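Local coordinates for protein glutathione S-transferase (Lodderomyces elongisporus, PDB 4IVF) that binds two glutathione molecules per subunit and probably transfers glutathione to electrophilic compounds, at residues 24-29 with 214-219; 28-33 with 87-92; 111-116 with 151-156; 166-169 with 173-176; 193-198 with 203-208. One frame throughout, in Å; residues are numbered along the deposited sequence.

Contact 1. Residues 24-29 with 214-219; sequences FLEVLG and VQKGFE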
# COMPACT_ATOMS: atom_id res chain seq x y z
N PHE F 24 12.73 -5.21 -10.35
CA PHE F 24 13.58 -4.31 -9.57
C PHE F 24 14.92 -4.94 -9.23
O PHE F 24 15.95 -4.27 -9.29
CB PHE F 24 12.91 -3.77 -8.31
CG PHE F 24 13.52 -2.49 -7.83
CD1 PHE F 24 13.83 -1.48 -8.73
CD2 PHE F 24 13.80 -2.30 -6.49
CE1 PHE F 24 14.41 -0.29 -8.30
CE2 PHE F 24 14.38 -1.12 -6.05
CZ PHE F 24 14.68 -0.10 -6.96
N LEU F 25 14.91 -6.23 -8.89
CA LEU F 25 16.15 -6.94 -8.63
C LEU F 25 17.07 -6.91 -9.85
O LEU F 25 18.28 -6.70 -9.72
CB LEU F 25 15.88 -8.39 -8.19
CG LEU F 25 15.24 -8.58 -6.81
CD1 LEU F 25 14.73 -10.02 -6.63
CD2 LEU F 25 16.23 -8.23 -5.70
N GLU F 26 16.50 -7.12 -11.03
CA GLU F 26 17.29 -7.10 -12.26
C GLU F 26 17.87 -5.70 -12.53
O GLU F 26 19.03 -5.56 -12.92
CB GLU F 26 16.45 -7.57 -13.45
CG GLU F 26 16.08 -9.05 -13.43
CD GLU F 26 17.29 -9.96 -13.63
OE1 GLU F 26 18.36 -9.47 -14.04
OE2 GLU F 26 17.16 -11.17 -13.39
N VAL F 27 17.05 -4.68 -12.32
CA VAL F 27 17.47 -3.30 -12.49
C VAL F 27 18.64 -2.99 -11.56
O VAL F 27 19.60 -2.34 -11.96
CB VAL F 27 16.30 -2.33 -12.23
CG1 VAL F 27 16.81 -0.91 -12.03
CG2 VAL F 27 15.32 -2.39 -13.38
N LEU F 28 18.57 -3.48 -10.32
CA LEU F 28 19.61 -3.20 -9.33
C LEU F 28 20.86 -4.06 -9.51
O LEU F 28 21.85 -3.86 -8.81
CB LEU F 28 19.08 -3.38 -7.92
CG LEU F 28 18.05 -2.41 -7.36
CD1 LEU F 28 17.55 -2.94 -6.02
CD2 LEU F 28 18.64 -1.07 -7.20
N GLY F 29 20.81 -5.02 -10.43
CA GLY F 29 21.96 -5.89 -10.70
C GLY F 29 22.29 -6.86 -9.57
O GLY F 29 23.46 -7.18 -9.36
N VAL F 214 14.12 -4.96 -17.65
CA VAL F 214 12.67 -5.09 -17.51
C VAL F 214 12.22 -6.36 -18.23
O VAL F 214 11.48 -7.17 -17.67
CB VAL F 214 11.93 -3.86 -18.06
CG1 VAL F 214 10.46 -4.17 -18.28
CG2 VAL F 214 12.08 -2.67 -17.10
N GLN F 215 12.67 -6.52 -19.47
CA GLN F 215 12.34 -7.68 -20.27
C GLN F 215 12.70 -8.97 -19.54
O GLN F 215 11.98 -9.94 -19.61
CB GLN F 215 13.07 -7.62 -21.60
CG GLN F 215 12.77 -6.38 -22.43
CD GLN F 215 13.69 -6.28 -23.63
OE1 GLN F 215 14.40 -7.23 -23.95
NE2 GLN F 215 13.69 -5.12 -24.29
N LYS F 216 13.82 -8.95 -18.82
CA LYS F 216 14.28 -10.12 -18.08
C LYS F 216 13.38 -10.41 -16.88
O LYS F 216 12.95 -11.54 -16.69
CB LYS F 216 15.74 -9.96 -17.66
CG LYS F 216 16.28 -11.10 -16.78
CD LYS F 216 16.28 -12.42 -17.51
CE LYS F 216 16.75 -13.53 -16.61
NZ LYS F 216 16.54 -14.88 -17.23
N GLY F 217 13.09 -9.38 -16.08
CA GLY F 217 12.20 -9.51 -14.94
C GLY F 217 10.82 -10.04 -15.31
O GLY F 217 10.20 -10.78 -14.54
N PHE F 218 10.35 -9.68 -16.50
CA PHE F 218 9.06 -10.19 -16.98
C PHE F 218 9.14 -11.67 -17.38
O PHE F 218 8.11 -12.32 -17.54
CB PHE F 218 8.53 -9.34 -18.13
CG PHE F 218 7.73 -8.14 -17.69
CD1 PHE F 218 6.67 -8.28 -16.81
CD2 PHE F 218 8.06 -6.87 -18.14
CE1 PHE F 218 5.94 -7.18 -16.39
CE2 PHE F 218 7.33 -5.76 -17.74
CZ PHE F 218 6.28 -5.91 -16.87
N GLU F 219 10.34 -12.20 -17.55
CA GLU F 219 10.52 -13.63 -17.84
C GLU F 219 10.85 -14.43 -16.58
O GLU F 219 11.31 -15.57 -16.66
CB GLU F 219 11.61 -13.81 -18.89
CG GLU F 219 11.35 -13.07 -20.20
CD GLU F 219 12.62 -12.90 -21.04
OE1 GLU F 219 13.71 -13.31 -20.59
OE2 GLU F 219 12.52 -12.34 -22.16
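The seam between the thioredoxin-like domain and the all-helical part of a glutathione transferase is met here by Glu26, near the end of helix 16-27, and by Lys216 and Gly217, near the end of helix 212-217. Gly217, with no side chain, lies close to the other helix, its CA 6.2 Å from Glu26 CA. Glu26 sets CG anti to its carbonyl carbon (chi1 -69°) and bends once, at chi2, laying the carboxylate against the aliphatic stem of Lys216. Glu26 CD and OE2 both lie 3.5 Å from Lys216 CG, while Glu26 CG faces the backbone N of Gly217 at 4.0 Å. The ammonium does not come back to the carboxylate; Lys216 NZ stays 5.4 Å from Glu26 OE2, too far for a salt bridge. OE2 is instead hydrogen-bonded to the hydroxyl of Tyr32, and a further hydrogen bond joins Gly217 O to Ser22 OG one turn back on helix 16-27. The lysine thus offers methylenes at close range and charge only at a distance, where it would probably give the carboxylate a mild electrostatic stabilisation, while directional bonding is left to Tyr32 and Ser22.

Contact 2. Residues 28-33 with 87-92; sequences LGLDYE and DTYDKE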
# COMPACT_ATOMS: atom_id res chain seq x y z
N LEU F 28 18.57 -3.48 -10.32
CA LEU F 28 19.61 -3.20 -9.33
C LEU F 28 20.86 -4.06 -9.51
O LEU F 28 21.85 -3.86 -8.81
CB LEU F 28 19.08 -3.38 -7.92
CG LEU F 28 18.05 -2.41 -7.36
CD1 LEU F 28 17.55 -2.94 -6.02
CD2 LEU F 28 18.64 -1.07 -7.20
N GLY F 29 20.81 -5.02 -10.43
CA GLY F 29 21.96 -5.89 -10.70
C GLY F 29 22.29 -6.86 -9.57
O GLY F 29 23.46 -7.18 -9.36
N LEU F 30 21.27 -7.33 -8.86
CA LEU F 30 21.47 -8.19 -7.69
C LEU F 30 21.29 -9.68 -8.01
O LEU F 30 20.38 -10.07 -8.75
CB LEU F 30 20.49 -7.81 -6.58
CG LEU F 30 20.67 -6.46 -5.88
CD1 LEU F 30 19.34 -6.08 -5.23
CD2 LEU F 30 21.79 -6.51 -4.83
N ASP F 31 22.16 -10.50 -7.44
CA ASP F 31 22.05 -11.95 -7.56
C ASP F 31 20.86 -12.40 -6.74
O ASP F 31 20.67 -11.97 -5.60
CB ASP F 31 23.31 -12.66 -7.04
CG ASP F 31 24.53 -12.43 -7.93
OD1 ASP F 31 24.36 -12.19 -9.14
OD2 ASP F 31 25.66 -12.50 -7.40
N TYR F 32 20.05 -13.28 -7.31
CA TYR F 32 18.95 -13.84 -6.58
C TYR F 32 18.55 -15.20 -7.11
O TYR F 32 18.86 -15.55 -8.24
CB TYR F 32 17.76 -12.90 -6.57
CG TYR F 32 17.07 -12.69 -7.90
CD1 TYR F 32 17.57 -11.79 -8.83
CD2 TYR F 32 15.90 -13.38 -8.21
CE1 TYR F 32 16.93 -11.59 -10.04
CE2 TYR F 32 15.25 -13.19 -9.41
CZ TYR F 32 15.77 -12.29 -10.33
OH TYR F 32 15.12 -12.10 -11.52
N GLU F 33 17.87 -15.98 -6.27
CA GLU F 33 17.38 -17.29 -6.69
C GLU F 33 15.88 -17.38 -6.46
O GLU F 33 15.36 -16.84 -5.48
CB GLU F 33 18.15 -18.41 -5.98
CG GLU F 33 18.28 -18.24 -4.48
CD GLU F 33 19.28 -19.21 -3.87
OE1 GLU F 33 19.98 -19.90 -4.65
OE2 GLU F 33 19.39 -19.27 -2.62
N ASP F 87 16.40 1.26 -0.45
CA ASP F 87 17.19 1.74 0.69
C ASP F 87 18.54 1.05 0.77
O ASP F 87 19.57 1.70 0.98
CB ASP F 87 16.48 1.48 2.03
CG ASP F 87 15.24 2.33 2.23
OD1 ASP F 87 15.03 3.31 1.47
OD2 ASP F 87 14.48 2.01 3.18
N THR F 88 18.54 -0.27 0.60
CA THR F 88 19.71 -1.09 0.87
C THR F 88 20.70 -1.16 -0.30
O THR F 88 21.91 -1.09 -0.10
CB THR F 88 19.28 -2.53 1.28
OG1 THR F 88 18.36 -2.46 2.37
CG2 THR F 88 20.48 -3.36 1.69
N TYR F 89 20.18 -1.29 -1.52
CA TYR F 89 21.02 -1.58 -2.68
C TYR F 89 21.09 -0.48 -3.74
O TYR F 89 21.71 -0.67 -4.79
CB TYR F 89 20.61 -2.93 -3.30
CG TYR F 89 20.75 -4.06 -2.29
CD1 TYR F 89 22.02 -4.46 -1.86
CD2 TYR F 89 19.63 -4.68 -1.73
CE1 TYR F 89 22.17 -5.45 -0.92
CE2 TYR F 89 19.77 -5.70 -0.79
CZ TYR F 89 21.05 -6.08 -0.39
OH TYR F 89 21.23 -7.06 0.54
N ASP F 90 20.48 0.66 -3.48
CA ASP F 90 20.62 1.81 -4.37
C ASP F 90 21.07 3.06 -3.62
O ASP F 90 20.42 4.12 -3.67
CB ASP F 90 19.33 2.07 -5.15
CG ASP F 90 19.50 3.15 -6.20
OD1 ASP F 90 20.60 3.27 -6.77
OD2 ASP F 90 18.53 3.89 -6.44
N LYS F 91 22.19 2.95 -2.92
CA LYS F 91 22.69 4.08 -2.15
C LYS F 91 23.26 5.16 -3.08
O LYS F 91 23.46 6.30 -2.68
CB LYS F 91 23.73 3.61 -1.13
CG LYS F 91 23.16 2.65 -0.08
CD LYS F 91 24.17 2.37 1.02
CE LYS F 91 23.57 1.50 2.11
NZ LYS F 91 22.24 1.98 2.53
N GLU F 92 23.49 4.78 -4.34
CA GLU F 92 23.95 5.69 -5.37
C GLU F 92 22.80 6.50 -5.96
O GLU F 92 23.02 7.42 -6.75
CB GLU F 92 24.67 4.92 -6.48
CG GLU F 92 25.82 4.04 -6.01
CD GLU F 92 27.15 4.78 -5.91
OE1 GLU F 92 27.21 5.96 -6.35
OE2 GLU F 92 28.13 4.19 -5.41
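Leu28 reaches toward the end of helix 78-89 with both methyls: CD2 sits 3.8 Å from Asp90 CB and close to the carbonyl of Tyr89, while CD1 lies 4.1 Å from Tyr89 CB. Gly29 then takes positive phi in a Schellman motif and turns the chain out of its helix. Leu30 follows, its CG anti to the carbonyl carbon (chi1 -68°), which sets both methyls astride the first ring carbons of Tyr89. Its CD2 makes a CH-pi contact 3.9 Å from the Tyr89 ring centroid, 23° off the normal, and its CD1 is 3.8 Å from Tyr89 CD2. Thr88 CG2 covers the opposite face of that ring, whose hydroxyl is hydrogen-bonded to Asp63. The turn at 28-30 belongs to the beta-alpha-beta crossover of the thioredoxin-like fold, in which helix 16-27 links parallel strands 8-12 and 32-36; the two leucines close its far end against helix 78-89. Beyond Leu30, whose O lies at the edge of the Tyr32 ring and in its plane, the chain enters the sheet, and Glu33 exchanges backbone hydrogen bonds with Ile8 and Leu10.

Contact 3. Residues 111-116 with 151-156; sequences LIFQVA and YGVFED
Phe113 and Phe154 reach each other through different first torsions: Phe113 holds CG opposite its backbone N (chi1 179°), whereas Phe154 turns CG away from its carbonyl carbon (chi1 -80°). The two side chains therefore slide past one another in opposite directions and form an offset stack, centroids 4.8 Å apart and planes at 30°. The overlap is partial, with Phe113 CD2 over one face of the Phe154 ring, 3.6 Å from its CZ. Val153 adds a second contact to this ring pair, as Val153 CG1 lies 3.5 Å from Phe113 CE2. On the next residue of the first helix, Gln114 CB approaches Phe154 CZ, but its bent chain leads the amide away to Asn118 and Lys20. The helices carrying these groups are the two long ones of the GST C-terminal bundle, nearly antiparallel with local axes 11.9 Å apart, a spacing filled by the two rings. Asn55 and Pro54 of the second subunit pack on Phe113 and Val153, and Ala116, in a wider pi-type turn, touches bound glutathione. Since the meeting surfaces are rings and methyls, dispersion and exclusion of water probably supply most of the cohesion between these segments, while the polar amide of Gln114 is satisfied outside them.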
# COMPACT_ATOMS: atom_id res chain seq x y z
N LEU F 111 4.21 5.18 -4.92
CA LEU F 111 4.36 3.76 -4.62
C LEU F 111 3.16 3.25 -3.81
O LEU F 111 2.55 2.25 -4.17
CB LEU F 111 5.65 3.48 -3.85
CG LEU F 111 5.76 2.03 -3.32
CD1 LEU F 111 5.83 1.02 -4.46
CD2 LEU F 111 6.95 1.85 -2.39
N ILE F 112 2.82 3.94 -2.72
CA ILE F 112 1.71 3.51 -1.88
C ILE F 112 0.39 3.54 -2.66
O ILE F 112 -0.41 2.60 -2.58
CB ILE F 112 1.61 4.31 -0.55
CG1 ILE F 112 2.86 4.09 0.32
CG2 ILE F 112 0.34 3.96 0.22
CD1 ILE F 112 3.29 2.66 0.42
N PHE F 113 0.20 4.60 -3.45
CA PHE F 113 -0.96 4.72 -4.35
C PHE F 113 -1.08 3.49 -5.26
O PHE F 113 -2.17 2.95 -5.44
CB PHE F 113 -0.83 6.00 -5.19
CG PHE F 113 -1.97 6.21 -6.17
CD1 PHE F 113 -3.28 5.91 -5.84
CD2 PHE F 113 -1.72 6.76 -7.42
CE1 PHE F 113 -4.31 6.13 -6.74
CE2 PHE F 113 -2.75 6.99 -8.33
CZ PHE F 113 -4.05 6.67 -7.98
N GLN F 114 0.04 3.05 -5.83
CA GLN F 114 0.03 1.85 -6.64
C GLN F 114 -0.39 0.62 -5.82
O GLN F 114 -1.32 -0.07 -6.21
CB GLN F 114 1.40 1.62 -7.30
CG GLN F 114 1.38 0.56 -8.41
CD GLN F 114 1.21 -0.86 -7.86
OE1 GLN F 114 1.94 -1.28 -6.95
NE2 GLN F 114 0.24 -1.60 -8.39
N VAL F 115 0.28 0.34 -4.70
CA VAL F 115 -0.04 -0.87 -3.93
C VAL F 115 -1.39 -0.78 -3.21
O VAL F 115 -2.00 -1.80 -2.89
CB VAL F 115 1.07 -1.25 -2.91
CG1 VAL F 115 2.43 -1.38 -3.61
CG2 VAL F 115 1.13 -0.25 -1.75
N ALA F 116 -1.86 0.44 -2.97
CA ALA F 116 -3.09 0.63 -2.21
C ALA F 116 -4.35 0.76 -3.07
O ALA F 116 -5.46 0.51 -2.59
CB ALA F 116 -2.97 1.81 -1.26
N TYR F 151 -5.56 4.77 -13.79
CA TYR F 151 -4.59 5.02 -14.83
C TYR F 151 -4.69 6.46 -15.33
O TYR F 151 -3.69 7.06 -15.72
CB TYR F 151 -4.73 4.01 -15.96
CG TYR F 151 -4.08 2.70 -15.58
CD1 TYR F 151 -4.81 1.65 -15.04
CD2 TYR F 151 -2.71 2.53 -15.71
CE1 TYR F 151 -4.21 0.47 -14.66
CE2 TYR F 151 -2.09 1.35 -15.34
CZ TYR F 151 -2.85 0.32 -14.82
OH TYR F 151 -2.25 -0.86 -14.46
N GLY F 152 -5.90 7.00 -15.29
CA GLY F 152 -6.12 8.40 -15.59
C GLY F 152 -5.38 9.29 -14.61
O GLY F 152 -4.84 10.33 -14.97
N VAL F 153 -5.33 8.87 -13.35
CA VAL F 153 -4.63 9.63 -12.32
C VAL F 153 -3.13 9.57 -12.58
O VAL F 153 -2.44 10.59 -12.56
CB VAL F 153 -4.93 9.10 -10.91
CG1 VAL F 153 -4.09 9.83 -9.86
CG2 VAL F 153 -6.41 9.22 -10.59
N PHE F 154 -2.62 8.36 -12.82
CA PHE F 154 -1.22 8.20 -13.21
C PHE F 154 -0.85 9.00 -14.47
O PHE F 154 0.29 9.43 -14.62
CB PHE F 154 -0.87 6.73 -13.39
CG PHE F 154 -0.59 5.99 -12.10
CD1 PHE F 154 0.52 6.31 -11.32
CD2 PHE F 154 -1.43 4.94 -11.69
CE1 PHE F 154 0.79 5.60 -10.13
CE2 PHE F 154 -1.17 4.23 -10.50
CZ PHE F 154 -0.06 4.56 -9.72
N GLU F 155 -1.81 9.18 -15.38
CA GLU F 155 -1.60 10.00 -16.57
C GLU F 155 -1.46 11.46 -16.16
O GLU F 155 -0.59 12.18 -16.66
CB GLU F 155 -2.75 9.82 -17.56
CG GLU F 155 -2.63 10.59 -18.86
CD GLU F 155 -1.51 10.09 -19.76
OE1 GLU F 155 -0.83 9.11 -19.39
OE2 GLU F 155 -1.31 10.67 -20.84
N ASP F 156 -2.33 11.90 -15.25
CA ASP F 156 -2.23 13.24 -14.70
C ASP F 156 -0.88 13.46 -13.99
O ASP F 156 -0.24 14.50 -14.18
CB ASP F 156 -3.38 13.53 -13.75
CG ASP F 156 -3.44 14.99 -13.34
OD1 ASP F 156 -2.77 15.80 -14.01
OD2 ASP F 156 -4.15 15.33 -12.37

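Contact 4. Residues 166-169 with 173-176; sequences SKYL and RYTV
Tyr168 and Tyr174 make a T-shaped pair in which the edge of Tyr168 points into the face of Tyr174. The planes stand at 77°, the centroids are 4.9 Å apart, and Tyr168 CE1 lies over the centre of the Tyr174 ring, 3.8 Å above its plane. With CG anti to its carbonyl carbon (chi1 -46°), Tyr168 also rests flat against the opposing backbone: Arg173 N sits over one face, offset toward the rim, and Tyr168 CD1 is 3.4 Å from Arg173 C. Lys167 CB covers the other face, so the ring is sandwiched between its own neighbour in sequence and the opposite segment. A water joins the two segments at their polar side, donating to Lys167 O at 2.8 Å and hydrogen-bonded to Tyr174 OH at 3.0 Å. Behind this first shell, Asp178 in the first turn of helix 176-185 ties both segments to the helix start, its OD1 accepting from Thr175 N and its OD2 from Leu169 N. Thr175, the N-cap residue, bonds weakly through OG1 to Ala177 N, and its Thr-Xaa-Xaa-Asp sequence resembles the N-capping box of GST C-terminal domains. Toward the body of the domain the loop lies against three helices: Tyr174 packs on Ser207 and Leu208 of helix 199-209, Leu169 on Phe154 and Leu158 of helix 137-159, and Val176 on Thr107 and Leu111 of helix 102-131.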
# COMPACT_ATOMS: atom_id res chain seq x y z
N SER F 166 7.75 14.33 -18.99
CA SER F 166 6.76 13.39 -18.49
C SER F 166 7.19 11.94 -18.66
O SER F 166 6.36 11.07 -18.94
CB SER F 166 5.44 13.62 -19.23
OG SER F 166 4.96 14.92 -18.97
N LYS F 167 8.48 11.67 -18.50
CA LYS F 167 9.01 10.33 -18.70
C LYS F 167 9.00 9.51 -17.41
O LYS F 167 9.03 8.28 -17.45
CB LYS F 167 10.44 10.39 -19.25
CG LYS F 167 10.53 11.00 -20.64
CD LYS F 167 11.76 11.88 -20.78
CE LYS F 167 13.04 11.08 -20.87
NZ LYS F 167 14.24 11.97 -20.80
N TYR F 168 8.95 10.20 -16.28
CA TYR F 168 9.05 9.55 -14.97
C TYR F 168 7.93 10.02 -14.05
O TYR F 168 7.51 11.17 -14.12
CB TYR F 168 10.39 9.88 -14.32
CG TYR F 168 11.58 9.75 -15.23
CD1 TYR F 168 12.11 8.51 -15.52
CD2 TYR F 168 12.18 10.87 -15.79
CE1 TYR F 168 13.20 8.38 -16.33
CE2 TYR F 168 13.28 10.75 -16.62
CZ TYR F 168 13.79 9.50 -16.88
OH TYR F 168 14.88 9.34 -17.70
N LEU F 169 7.47 9.15 -13.16
CA LEU F 169 6.51 9.57 -12.16
C LEU F 169 7.08 10.62 -11.22
O LEU F 169 6.38 11.54 -10.79
CB LEU F 169 6.02 8.38 -11.36
CG LEU F 169 5.13 7.41 -12.11
CD1 LEU F 169 4.74 6.24 -11.20
CD2 LEU F 169 3.91 8.15 -12.63
N ARG F 173 14.24 10.41 -12.77
CA ARG F 173 14.67 9.02 -12.75
C ARG F 173 13.51 8.08 -12.50
O ARG F 173 12.50 8.47 -11.90
CB ARG F 173 15.77 8.83 -11.69
CG ARG F 173 15.27 8.83 -10.25
CD ARG F 173 16.35 9.27 -9.26
NE ARG F 173 16.79 10.63 -9.56
CZ ARG F 173 17.67 11.32 -8.86
NH1 ARG F 173 18.24 10.80 -7.77
NH2 ARG F 173 17.99 12.55 -9.24
N TYR F 174 13.63 6.85 -12.98
CA TYR F 174 12.69 5.81 -12.57
C TYR F 174 12.91 5.51 -11.10
O TYR F 174 14.04 5.49 -10.62
CB TYR F 174 12.90 4.53 -13.39
CG TYR F 174 12.53 4.65 -14.84
CD1 TYR F 174 11.22 4.94 -15.22
CD2 TYR F 174 13.48 4.45 -15.85
CE1 TYR F 174 10.87 5.05 -16.56
CE2 TYR F 174 13.14 4.56 -17.19
CZ TYR F 174 11.83 4.85 -17.53
OH TYR F 174 11.47 4.95 -18.85
N THR F 175 11.82 5.33 -10.38
CA THR F 175 11.89 4.94 -8.98
C THR F 175 11.07 3.67 -8.78
O THR F 175 10.52 3.11 -9.74
CB THR F 175 11.32 6.04 -8.08
OG1 THR F 175 9.98 6.34 -8.48
CG2 THR F 175 12.19 7.31 -8.17
N VAL F 176 10.95 3.23 -7.53
CA VAL F 176 10.17 2.03 -7.22
C VAL F 176 8.70 2.26 -7.59
O VAL F 176 7.97 1.32 -7.85
CB VAL F 176 10.29 1.59 -5.73
CG1 VAL F 176 11.68 1.05 -5.42
CG2 VAL F 176 9.96 2.75 -4.80
O HOH W 1 9.82 7.21 -19.88

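Contact 5. Residues 193-198 with 203-208; sequences IDINQW and KWYDSL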
# COMPACT_ATOMS: atom_id res chain seq x y z
N ILE F 193 -7.71 -3.51 -22.30
CA ILE F 193 -7.51 -2.09 -22.07
C ILE F 193 -6.19 -1.65 -22.70
O ILE F 193 -5.11 -2.06 -22.27
CB ILE F 193 -7.54 -1.76 -20.58
CG1 ILE F 193 -8.94 -1.99 -20.02
CG2 ILE F 193 -7.13 -0.31 -20.34
CD1 ILE F 193 -9.00 -1.95 -18.49
N ASP F 194 -6.28 -0.85 -23.75
CA ASP F 194 -5.09 -0.37 -24.42
C ASP F 194 -4.54 0.79 -23.60
O ASP F 194 -5.22 1.80 -23.42
CB ASP F 194 -5.47 0.11 -25.83
CG ASP F 194 -4.26 0.48 -26.67
OD1 ASP F 194 -3.11 0.47 -26.16
OD2 ASP F 194 -4.46 0.81 -27.85
N ILE F 195 -3.31 0.66 -23.11
CA ILE F 195 -2.72 1.70 -22.27
C ILE F 195 -2.36 2.93 -23.13
O ILE F 195 -2.07 4.00 -22.60
CB ILE F 195 -1.49 1.17 -21.51
CG1 ILE F 195 -1.08 2.14 -20.40
CG2 ILE F 195 -0.34 0.91 -22.47
CD1 ILE F 195 0.18 1.74 -19.67
N ASN F 196 -2.40 2.78 -24.45
CA ASN F 196 -2.05 3.89 -25.33
C ASN F 196 -3.09 4.99 -25.36
O ASN F 196 -2.81 6.10 -25.79
CB ASN F 196 -1.73 3.39 -26.74
CG ASN F 196 -0.34 2.82 -26.84
OD1 ASN F 196 0.55 3.25 -26.12
ND2 ASN F 196 -0.14 1.85 -27.73
N GLN F 197 -4.29 4.68 -24.87
CA GLN F 197 -5.33 5.70 -24.75
C GLN F 197 -4.91 6.81 -23.78
O GLN F 197 -5.43 7.92 -23.84
CB GLN F 197 -6.66 5.07 -24.32
CG GLN F 197 -6.73 4.68 -22.84
CD GLN F 197 -7.91 3.78 -22.54
OE1 GLN F 197 -8.94 4.24 -22.03
NE2 GLN F 197 -7.78 2.50 -22.87
N TRP F 198 -3.98 6.50 -22.87
CA TRP F 198 -3.32 7.52 -22.05
C TRP F 198 -1.93 7.72 -22.63
O TRP F 198 -1.01 6.95 -22.33
CB TRP F 198 -3.24 7.09 -20.58
CG TRP F 198 -4.57 6.71 -19.97
CD1 TRP F 198 -5.54 7.55 -19.52
CD2 TRP F 198 -5.06 5.38 -19.74
NE1 TRP F 198 -6.61 6.83 -19.03
CE2 TRP F 198 -6.33 5.50 -19.15
CE3 TRP F 198 -4.54 4.10 -19.98
CZ2 TRP F 198 -7.10 4.39 -18.80
CZ3 TRP F 198 -5.30 3.00 -19.62
CH2 TRP F 198 -6.56 3.15 -19.04
N LYS F 203 3.93 6.16 -23.69
CA LYS F 203 5.35 6.39 -23.97
C LYS F 203 6.23 5.89 -22.83
O LYS F 203 7.28 5.29 -23.04
CB LYS F 203 5.62 7.89 -24.18
CG LYS F 203 5.05 8.48 -25.46
CD LYS F 203 5.05 10.01 -25.38
CE LYS F 203 5.02 10.66 -26.76
NZ LYS F 203 6.20 11.57 -27.01
N TRP F 204 5.78 6.17 -21.61
CA TRP F 204 6.44 5.71 -20.39
C TRP F 204 6.52 4.18 -20.40
O TRP F 204 7.59 3.59 -20.18
CB TRP F 204 5.64 6.23 -19.19
CG TRP F 204 5.91 5.57 -17.86
CD1 TRP F 204 6.81 5.97 -16.92
CD2 TRP F 204 5.22 4.44 -17.31
NE1 TRP F 204 6.75 5.14 -15.83
CE2 TRP F 204 5.79 4.19 -16.05
CE3 TRP F 204 4.20 3.60 -17.78
CZ2 TRP F 204 5.36 3.13 -15.23
CZ3 TRP F 204 3.79 2.54 -16.98
CH2 TRP F 204 4.36 2.33 -15.72
N TYR F 205 5.39 3.54 -20.71
CA TYR F 205 5.34 2.08 -20.80
C TYR F 205 6.29 1.54 -21.88
O TYR F 205 7.08 0.62 -21.63
CB TYR F 205 3.91 1.61 -21.07
CG TYR F 205 3.73 0.10 -21.07
CD1 TYR F 205 3.77 -0.62 -19.88
CD2 TYR F 205 3.52 -0.60 -22.24
CE1 TYR F 205 3.61 -1.99 -19.86
CE2 TYR F 205 3.34 -1.96 -22.23
CZ TYR F 205 3.40 -2.66 -21.03
OH TYR F 205 3.24 -4.02 -21.02
N ASP F 206 6.21 2.12 -23.08
CA ASP F 206 7.05 1.68 -24.20
C ASP F 206 8.54 1.85 -23.87
O ASP F 206 9.37 1.02 -24.26
CB ASP F 206 6.71 2.43 -25.50
CG ASP F 206 5.30 2.15 -26.00
OD1 ASP F 206 4.71 1.11 -25.64
OD2 ASP F 206 4.77 2.99 -26.78
N SER F 207 8.87 2.93 -23.17
CA SER F 207 10.25 3.19 -22.78
C SER F 207 10.79 2.13 -21.82
O SER F 207 11.93 1.66 -21.96
CB SER F 207 10.38 4.57 -22.15
OG SER F 207 10.32 5.57 -23.15
N LEU F 208 9.98 1.75 -20.84
CA LEU F 208 10.40 0.74 -19.87
C LEU F 208 10.62 -0.65 -20.49
O LEU F 208 11.56 -1.36 -20.13
CB LEU F 208 9.42 0.68 -18.70
CG LEU F 208 9.64 1.85 -17.74
CD1 LEU F 208 8.40 2.19 -16.94
CD2 LEU F 208 10.78 1.50 -16.80
O HOH W 2 2.35 1.48 -24.87
O HOH W 3 2.68 4.56 -27.06
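The ring of Tyr205 is approached obliquely by Ile195, and Ile195 CG2 is 4.2 Å from Tyr205 CD2, while two tryptophans nearby each have an aliphatic group on one face: Gln197 CG lies over the centre of Trp198, and Leu208 CD1 lies 3.4 Å above the plane of Trp204, nearer its rim. The contact joins helix 199-209 to its lead-in, a 3-10 turn at 195-197 with Trp198 as N-cap, in the all-helical part of the GST fold. Ile195 is the apolar bridge. With CG1 opposite its backbone N (chi1 -166°), it extends CD1 to within 4.0 Å of Tyr205 CB. The turn is braced from within by Asp194: OD1 accepts from Asn196 N at 3.0 Å, an Asx turn in which the donor comes from above the carboxylate plane, and O accepts a 2.7 Å bond from Gln197 NE2, nearly in the plane of that amide. The Trp198 ring meets that of Tyr151, and Trp204 NE1 is hydrogen-bonded to Asp178 OD2. On the outer side the contact becomes polar. Asn196 OD1 and Asp206 OD2, both acceptors here, stay 4.3 Å apart and are joined through water: one molecule donates to Asn196 OD1 at 2.7 Å and to Asp206 OD2 at 2.6 Å.

Overall arrangement
From the N terminus, helix 16-27 and the turn after it open two loops almost together. Contact 2 closes the shorter at 87-92, holding the crossover of the thioredoxin-like domain to helix 78-89; contact 1 closes the longer at 214-219, bringing nearly the whole chain back to helix 16-27. The two share Leu28 and Gly29. Contacts 3, 4 and 5 follow in series, all nested within the loop of contact 1: the first pairs helices 102-131 and 137-159, the second folds the loop before helix 176-185 on itself, and the third joins helix 199-209 to its lead-in. Contact 4 touches contacts 1, 3 and 5, whereas contact 2 meets contact 1 alone.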